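Local structure of uncharacterized protein (Staphylococcus aureus subsp. aureus, 3H04) at residues N132-P135 and F136-T139; L174-V177 and Y178-T182; E247-F250 and D251-P254. The protein is of unknown function but has an alpha/beta-hydrolase fold with a likely Ser-His-Asp triad, consistent with an esterase-like hydrolase related to feruloyl esterases. All coordinates share one frame; numbering follows the deposited sequence.

Interaction 1 of 3, residues N132-P135 and F136-T139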
loop_
_atom_site.group_PDB
_atom_site.type_symbol
_atom_site.label_atom_id
_atom_site.label_comp_id
_atom_site.label_asym_id
_atom_site.label_seq_id
_atom_site.Cartn_x
_atom_site.Cartn_y
_atom_site.Cartn_z
ATOM N N ASN A 132 10.502 -9.322 -6.640
ATOM C CA ASN A 132 11.316 -10.431 -7.107
ATOM C C ASN A 132 11.514 -11.411 -5.982
ATOM O O ASN A 132 12.603 -11.483 -5.412
ATOM C CB ASN A 132 12.684 -9.949 -7.614
ATOM C CG ASN A 132 13.526 -11.083 -8.175
ATOM O OD1 ASN A 132 13.008 -12.171 -8.466
ATOM N ND2 ASN A 132 14.820 -10.842 -8.334
ATOM N N THR A 133 10.480 -12.185 -5.672
ATOM C CA THR A 133 10.525 -13.113 -4.538
ATOM C C THR A 133 9.720 -14.355 -4.957
ATOM O O THR A 133 8.813 -14.266 -5.803
ATOM C CB THR A 133 10.032 -12.390 -3.177
ATOM O OG1 THR A 133 9.250 -11.209 -3.453
ATOM C CG2 THR A 133 11.142 -11.907 -2.384
ATOM N N GLU A 134 10.035 -15.537 -4.448
ATOM C CA GLU A 134 9.427 -16.735 -5.056
ATOM C C GLU A 134 7.876 -16.800 -4.882
ATOM O O GLU A 134 7.149 -17.165 -5.823
ATOM C CB GLU A 134 10.114 -18.020 -4.573
ATOM C CG GLU A 134 10.204 -19.143 -5.634
ATOM C CD GLU A 134 10.922 -18.777 -6.979
ATOM O OE1 GLU A 134 11.950 -18.068 -6.972
ATOM O OE2 GLU A 134 10.458 -19.228 -8.061
ATOM N N PRO A 135 7.372 -16.450 -3.699
ATOM C CA PRO A 135 5.913 -16.412 -3.496
ATOM C C PRO A 135 5.149 -15.505 -4.466
ATOM O O PRO A 135 3.955 -15.738 -4.694
ATOM C CB PRO A 135 5.774 -15.869 -2.078
ATOM C CG PRO A 135 6.981 -16.238 -1.416
ATOM C CD PRO A 135 8.083 -16.181 -2.439
ATOM N N PHE A 136 5.791 -14.458 -4.994
ATOM C CA PHE A 136 5.155 -13.647 -6.028
ATOM C C PHE A 136 5.327 -14.161 -7.458
ATOM O O PHE A 136 4.523 -13.851 -8.324
ATOM C CB PHE A 136 5.629 -12.212 -5.957
ATOM C CG PHE A 136 5.291 -11.529 -4.664
ATOM C CD1 PHE A 136 4.246 -11.974 -3.852
ATOM C CD2 PHE A 136 6.006 -10.417 -4.261
ATOM C CE1 PHE A 136 3.931 -11.334 -2.652
ATOM C CE2 PHE A 136 5.713 -9.795 -3.058
ATOM C CZ PHE A 136 4.649 -10.248 -2.261
ATOM N N LYS A 137 6.372 -14.931 -7.688
ATOM C CA LYS A 137 6.639 -15.528 -8.986
ATOM C C LYS A 137 5.809 -16.797 -9.223
ATOM O O LYS A 137 5.333 -17.038 -10.329
ATOM C CB LYS A 137 8.117 -15.866 -9.075
ATOM C CG LYS A 137 9.016 -14.655 -9.153
ATOM C CD LYS A 137 10.524 -15.030 -9.071
ATOM C CE LYS A 137 10.959 -15.925 -10.215
ATOM N NZ LYS A 137 12.257 -16.523 -9.912
ATOM N N THR A 138 5.596 -17.580 -8.173
ATOM C CA THR A 138 4.948 -18.862 -8.316
ATOM C C THR A 138 3.460 -18.818 -7.938
ATOM O O THR A 138 2.936 -17.810 -7.460
ATOM C CB THR A 138 5.661 -19.910 -7.450
ATOM O OG1 THR A 138 5.523 -19.523 -6.088
ATOM C CG2 THR A 138 7.178 -19.985 -7.774
ATOM N N THR A 139 2.785 -19.924 -8.203
ATOM C CA THR A 139 1.401 -20.110 -7.812
ATOM C C THR A 139 1.225 -20.012 -6.323
ATOM O O THR A 139 1.984 -20.602 -5.585
ATOM C CB THR A 139 0.911 -21.500 -8.271
ATOM O OG1 THR A 139 0.773 -21.447 -9.684
ATOM C CG2 THR A 139 -0.429 -21.854 -7.655
HETATM O O HOH W 1 1.725 -15.545 -6.964
HETATM O O HOH W 2 3.054 -17.990 -4.099
#
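The Phe136 ring meets Thr133 obliquely, with OG1 of Thr133 3.4 Å from CD2 of Phe136, while the carbonyl carbon of Pro135 lies near CD1. Tyr128 and Trp185 each pack against this ring edge-to-face. CG of Phe136 stands anti to its own carbonyl carbon (chi1 -62°), which lays the ring alongside Thr133. The threonine hydroxyl is buried there and has no polar partner in the model, although Thr133 occupies the N-cap position.

A single helical turn is the example here, and its backbone oxygens carry most of the polar load. Thr133 O accepts from Lys137 N at 3.2 Å. Glu134 O is gripped twice by Thr138, from N at 2.8 Å and from OG1 at 2.9 Å, the hydroxyl coming from above the carbonyl plane. On the outer side Glu134 OE1 and Lys137 NZ form a salt bridge at 3.3 Å, whose hydrogen bond is weak, and Glu134 OE2 touches CG2 of Thr138. Two waters lie within bonding reach of Pro135 O, one also near Thr138 O and the other near Thr139 O.

The short helix 134-137 follows strand 121-125 and precedes helix 141-147; Trp185, against its phenylalanine, belongs to helix 185-189.

Interaction 2 of 3, residues L174-V177 and Y178-T182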
loop_
_atom_site.group_PDB
_atom_site.type_symbol
_atom_site.label_atom_id
_atom_site.label_comp_id
_atom_site.label_asym_id
_atom_site.label_seq_id
_atom_site.Cartn_x
_atom_site.Cartn_y
_atom_site.Cartn_z
ATOM N N LEU A 174 -11.393 -10.667 -8.510
ATOM C CA LEU A 174 -11.080 -11.980 -9.074
ATOM C C LEU A 174 -9.918 -11.937 -10.033
ATOM O O LEU A 174 -9.299 -12.957 -10.244
ATOM C CB LEU A 174 -12.291 -12.582 -9.785
ATOM C CG LEU A 174 -13.423 -13.007 -8.856
ATOM C CD1 LEU A 174 -14.682 -13.326 -9.701
ATOM C CD2 LEU A 174 -13.023 -14.185 -7.948
ATOM N N ILE A 175 -9.649 -10.773 -10.635
ATOM C CA ILE A 175 -8.458 -10.614 -11.497
ATOM C C ILE A 175 -7.184 -10.901 -10.686
ATOM O O ILE A 175 -6.250 -11.565 -11.165
ATOM C CB ILE A 175 -8.353 -9.200 -12.079
ATOM C CG1 ILE A 175 -9.550 -8.839 -12.966
ATOM C CG2 ILE A 175 -7.056 -9.048 -12.944
ATOM C CD1 ILE A 175 -9.547 -7.277 -13.180
ATOM N N TYR A 176 -7.172 -10.443 -9.443
ATOM C CA TYR A 176 -6.025 -10.654 -8.531
ATOM C C TYR A 176 -5.961 -12.124 -8.033
ATOM O O TYR A 176 -4.877 -12.718 -7.967
ATOM C CB TYR A 176 -6.110 -9.701 -7.352
ATOM C CG TYR A 176 -5.071 -9.979 -6.276
ATOM C CD1 TYR A 176 -3.713 -9.639 -6.496
ATOM C CD2 TYR A 176 -5.395 -10.645 -5.131
ATOM C CE1 TYR A 176 -2.733 -9.943 -5.596
ATOM C CE2 TYR A 176 -4.415 -10.901 -4.142
ATOM C CZ TYR A 176 -3.076 -10.536 -4.389
ATOM O OH TYR A 176 -2.005 -10.783 -3.522
ATOM N N VAL A 177 -7.107 -12.690 -7.674
ATOM C CA VAL A 177 -7.166 -14.090 -7.261
ATOM C C VAL A 177 -6.625 -14.972 -8.384
ATOM O O VAL A 177 -5.817 -15.908 -8.166
ATOM C CB VAL A 177 -8.645 -14.483 -6.917
ATOM C CG1 VAL A 177 -8.797 -15.983 -6.874
ATOM C CG2 VAL A 177 -9.110 -13.890 -5.506
ATOM N N TYR A 178 -7.052 -14.654 -9.596
ATOM C CA TYR A 178 -6.616 -15.394 -10.767
ATOM C C TYR A 178 -5.100 -15.235 -10.942
ATOM O O TYR A 178 -4.386 -16.213 -11.159
ATOM C CB TYR A 178 -7.339 -14.869 -12.004
ATOM C CG TYR A 178 -6.897 -15.544 -13.275
ATOM C CD1 TYR A 178 -7.337 -16.809 -13.588
ATOM C CD2 TYR A 178 -6.054 -14.897 -14.165
ATOM C CE1 TYR A 178 -6.945 -17.434 -14.808
ATOM C CE2 TYR A 178 -5.647 -15.510 -15.338
ATOM C CZ TYR A 178 -6.085 -16.764 -15.646
ATOM O OH TYR A 178 -5.655 -17.336 -16.806
ATOM N N ALA A 179 -4.635 -13.997 -10.884
ATOM C CA ALA A 179 -3.211 -13.725 -11.064
ATOM C C ALA A 179 -2.316 -14.489 -10.057
ATOM O O ALA A 179 -1.324 -15.182 -10.461
ATOM C CB ALA A 179 -2.958 -12.198 -10.965
ATOM N N ARG A 180 -2.623 -14.359 -8.760
ATOM C CA ARG A 180 -1.877 -15.130 -7.725
ATOM C C ARG A 180 -2.058 -16.636 -7.851
ATOM O O ARG A 180 -1.103 -17.414 -7.665
ATOM C CB ARG A 180 -2.280 -14.697 -6.325
ATOM C CG ARG A 180 -1.990 -13.259 -5.969
ATOM C CD ARG A 180 -0.526 -12.827 -6.173
ATOM N NE ARG A 180 0.449 -13.675 -5.470
ATOM C CZ ARG A 180 0.681 -13.644 -4.158
ATOM N NH1 ARG A 180 0.018 -12.825 -3.335
ATOM N NH2 ARG A 180 1.574 -14.464 -3.640
ATOM N N GLY A 181 -3.297 -17.075 -8.109
ATOM C CA GLY A 181 -3.585 -18.476 -8.167
ATOM C C GLY A 181 -3.004 -19.207 -9.380
ATOM O O GLY A 181 -3.044 -20.470 -9.437
ATOM N N THR A 182 -2.553 -18.456 -10.403
ATOM C CA THR A 182 -1.929 -19.066 -11.599
ATOM C C THR A 182 -0.459 -18.693 -11.699
ATOM O O THR A 182 0.246 -19.116 -12.646
ATOM C CB THR A 182 -2.611 -18.631 -12.893
ATOM O OG1 THR A 182 -2.600 -17.200 -13.000
ATOM C CG2 THR A 182 -4.035 -19.154 -12.954
#
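Tyr176 and Arg180, one helical turn apart, meet through both the aliphatic and the polar parts of the arginine. In the nonpolar part, CG of Arg180 lies over one face of the Tyr176 ring, 3.7 Å from its centroid and displaced toward the rim, a CH-pi contact. The arginine chain folds at chi2 (-54°) and chi3 (-55°), which brings it back along the ring so that the two side chains run side by side.

The hydrogen bond between the side chains joins Arg180 NH1 to Tyr176 OH at 2.9 Å. The phenol oxygen lies in the guanidinium plane, at its edge, while ring and guanidinium planes are turned 63° apart. Tyr176 OH also bonds Asp222 OD1, NH1 reaches Asp222 O, and NH2 of Arg180 bonds Pro135 O.

Regular i to i+4 backbone bonds hold the helix beneath: Tyr178 N to Leu174 O at 2.9 Å, Arg180 N to Tyr176 O at 2.9 Å, and Gly181 N to Val177 O at 2.8 Å. Near the far end, OG1 of Thr182 donates to Tyr178 O at 2.7 Å, and its CG2 lies over one face of the Tyr178 ring.

Chemically, the arginine is held through both terminal nitrogens, NH1 and NH2, within a largely buried helix. Because the phenol oxygen accepts from NH1, its proton is left for Asp222 OD1, and the nearby positive charge may strengthen that donation.

Interaction 3 of 3, residues E247-F250 and D251-P254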
loop_
_atom_site.group_PDB
_atom_site.type_symbol
_atom_site.label_atom_id
_atom_site.label_comp_id
_atom_site.label_asym_id
_atom_site.label_seq_id
_atom_site.Cartn_x
_atom_site.Cartn_y
_atom_site.Cartn_z
ATOM N N GLU A 247 -4.165 -14.854 8.919
ATOM C CA GLU A 247 -4.935 -13.858 8.173
ATOM C C GLU A 247 -3.981 -12.952 7.422
ATOM O O GLU A 247 -2.758 -13.004 7.652
ATOM C CB GLU A 247 -5.759 -13.023 9.148
ATOM C CG GLU A 247 -6.896 -13.780 9.833
ATOM C CD GLU A 247 -7.663 -12.908 10.816
ATOM O OE1 GLU A 247 -7.635 -11.680 10.657
ATOM O OE2 GLU A 247 -8.301 -13.434 11.747
ATOM N N HIS A 248 -4.516 -12.150 6.497
ATOM C CA HIS A 248 -3.693 -11.163 5.768
ATOM C C HIS A 248 -4.105 -9.826 6.367
ATOM O O HIS A 248 -3.394 -9.290 7.238
ATOM C CB HIS A 248 -3.923 -11.277 4.229
ATOM C CG HIS A 248 -3.234 -10.215 3.400
ATOM N ND1 HIS A 248 -1.885 -9.918 3.517
ATOM C CD2 HIS A 248 -3.731 -9.340 2.483
ATOM C CE1 HIS A 248 -1.572 -8.961 2.652
ATOM N NE2 HIS A 248 -2.677 -8.586 2.028
ATOM N N ASP A 249 -5.291 -9.348 5.996
ATOM C CA ASP A 249 -5.817 -8.066 6.501
ATOM C C ASP A 249 -6.527 -8.247 7.855
ATOM O O ASP A 249 -7.771 -8.308 7.983
ATOM C CB ASP A 249 -6.640 -7.323 5.424
ATOM C CG ASP A 249 -7.754 -8.182 4.814
ATOM O OD1 ASP A 249 -7.567 -9.428 4.729
ATOM O OD2 ASP A 249 -8.827 -7.611 4.476
ATOM N N PHE A 250 -5.694 -8.344 8.882
ATOM C CA PHE A 250 -6.170 -8.608 10.245
ATOM C C PHE A 250 -7.113 -7.504 10.754
ATOM O O PHE A 250 -7.870 -7.736 11.695
ATOM C CB PHE A 250 -4.978 -8.716 11.232
ATOM C CG PHE A 250 -4.147 -7.450 11.334
ATOM C CD1 PHE A 250 -4.518 -6.403 12.203
ATOM C CD2 PHE A 250 -2.994 -7.298 10.592
ATOM C CE1 PHE A 250 -3.774 -5.238 12.274
ATOM C CE2 PHE A 250 -2.241 -6.119 10.663
ATOM C CZ PHE A 250 -2.627 -5.090 11.489
ATOM N N ASP A 251 -7.011 -6.325 10.126
ATOM C CA ASP A 251 -7.802 -5.136 10.435
ATOM C C ASP A 251 -9.006 -4.963 9.536
ATOM O O ASP A 251 -9.602 -3.893 9.493
ATOM C CB ASP A 251 -6.921 -3.881 10.352
ATOM C CG ASP A 251 -6.322 -3.653 8.946
ATOM O OD1 ASP A 251 -6.146 -4.626 8.153
ATOM O OD2 ASP A 251 -5.960 -2.489 8.676
ATOM N N ARG A 252 -9.385 -5.999 8.818
ATOM C CA ARG A 252 -10.595 -5.908 7.995
ATOM C C ARG A 252 -11.781 -5.353 8.825
ATOM O O ARG A 252 -12.531 -4.492 8.332
ATOM C CB ARG A 252 -10.929 -7.263 7.415
ATOM C CG ARG A 252 -12.180 -7.290 6.618
ATOM C CD ARG A 252 -12.417 -8.666 6.116
ATOM N NE ARG A 252 -11.277 -9.189 5.348
ATOM C CZ ARG A 252 -11.237 -10.429 4.890
ATOM N NH1 ARG A 252 -12.300 -11.230 5.088
ATOM N NH2 ARG A 252 -10.168 -10.865 4.224
ATOM N N ARG A 253 -11.942 -5.821 10.071
ATOM C CA ARG A 253 -12.923 -5.242 11.022
ATOM C C ARG A 253 -12.295 -4.547 12.227
ATOM O O ARG A 253 -11.287 -5.000 12.774
ATOM C CB ARG A 253 -13.854 -6.324 11.520
ATOM C CG ARG A 253 -14.627 -6.937 10.396
ATOM C CD ARG A 253 -14.958 -8.350 10.631
ATOM N NE ARG A 253 -16.057 -8.447 11.564
ATOM C CZ ARG A 253 -17.243 -8.990 11.315
ATOM N NH1 ARG A 253 -17.532 -9.535 10.139
ATOM N NH2 ARG A 253 -18.143 -9.018 12.292
ATOM N N PRO A 254 -12.914 -3.468 12.694
ATOM C CA PRO A 254 -12.268 -2.721 13.769
ATOM C C PRO A 254 -12.384 -3.393 15.134
ATOM O O PRO A 254 -12.911 -2.786 16.100
ATOM C CB PRO A 254 -12.972 -1.352 13.705
ATOM C CG PRO A 254 -14.074 -1.486 12.692
ATOM C CD PRO A 254 -14.210 -2.888 12.307
#
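Asp249 and Arg252 close a tight turn both through the backbone and through their side chains. Asp249 to Arg252 is a type I beta turn, sealed by Arg252 N donating to Asp249 O at 2.9 Å. Asp249 is also the centre of an inverse gamma turn, with a weak bond from Phe250 N to His248 O, so two turns overlap on this residue.

On the exposed side, Arg252 grips the carboxylate side-on with two nitrogens. NE meets Asp249 OD2 at 3.0 Å, in the guanidinium plane but above that of the carboxylate; Asp249 OD1 receives NH2 on its syn lone pair at 3.0 Å. The two planes stand 47° apart, making this a twisted pairing. The arginine leaves its backbone extended (chi1 177°) and bends only at chi3, which turns the NE-NH2 edge of the guanidinium to the carboxylate.

The inner side is denser. CG of Asp251 lies over one face of the Phe250 ring, and its CB is 3.9 Å from Phe250 CE1, with carboxylate and ring planes 32° apart. Asp251 is buried, and its oxygens are satisfied from outside the turn: OD1 by Tyr126 OH, OD2 by a salt bridge to Arg103 and a hydrogen bond to Tyr262 OH.

His248, just before the turn, bonds Asp220 through ND1 and Ser104 through NE2, the geometry of a Ser-His-Asp charge relay and consistent with the catalytic histidine loop of alpha/beta hydrolases. This loop joins strand 238-243 to helix 256-273; Phe250 packs against Ala215 and Cys217 of strand 212-217 and against Ile261 of that helix, while Pro254 touches helix 50-56.

The three local contacts come in series along the chain. Interactions 1 and 2 are neighbours, their centres 13 Å apart, and they touch directly through Arg180 and Pro135, while Thr139 packs against Gly181 and Thr182. Both belong to the helical region between strands 121-125 and 212-217 of the central sheet. Interaction 3 follows the last strand, 238-243, and touches neither: its nearest atoms are about 8 Å from interaction 1 and about 6 Å from interaction 2, with centres about 23 Å and 20 Å away. The helical region sits where alpha/beta hydrolases often carry a cap, consistent with a place beside the presumed active site.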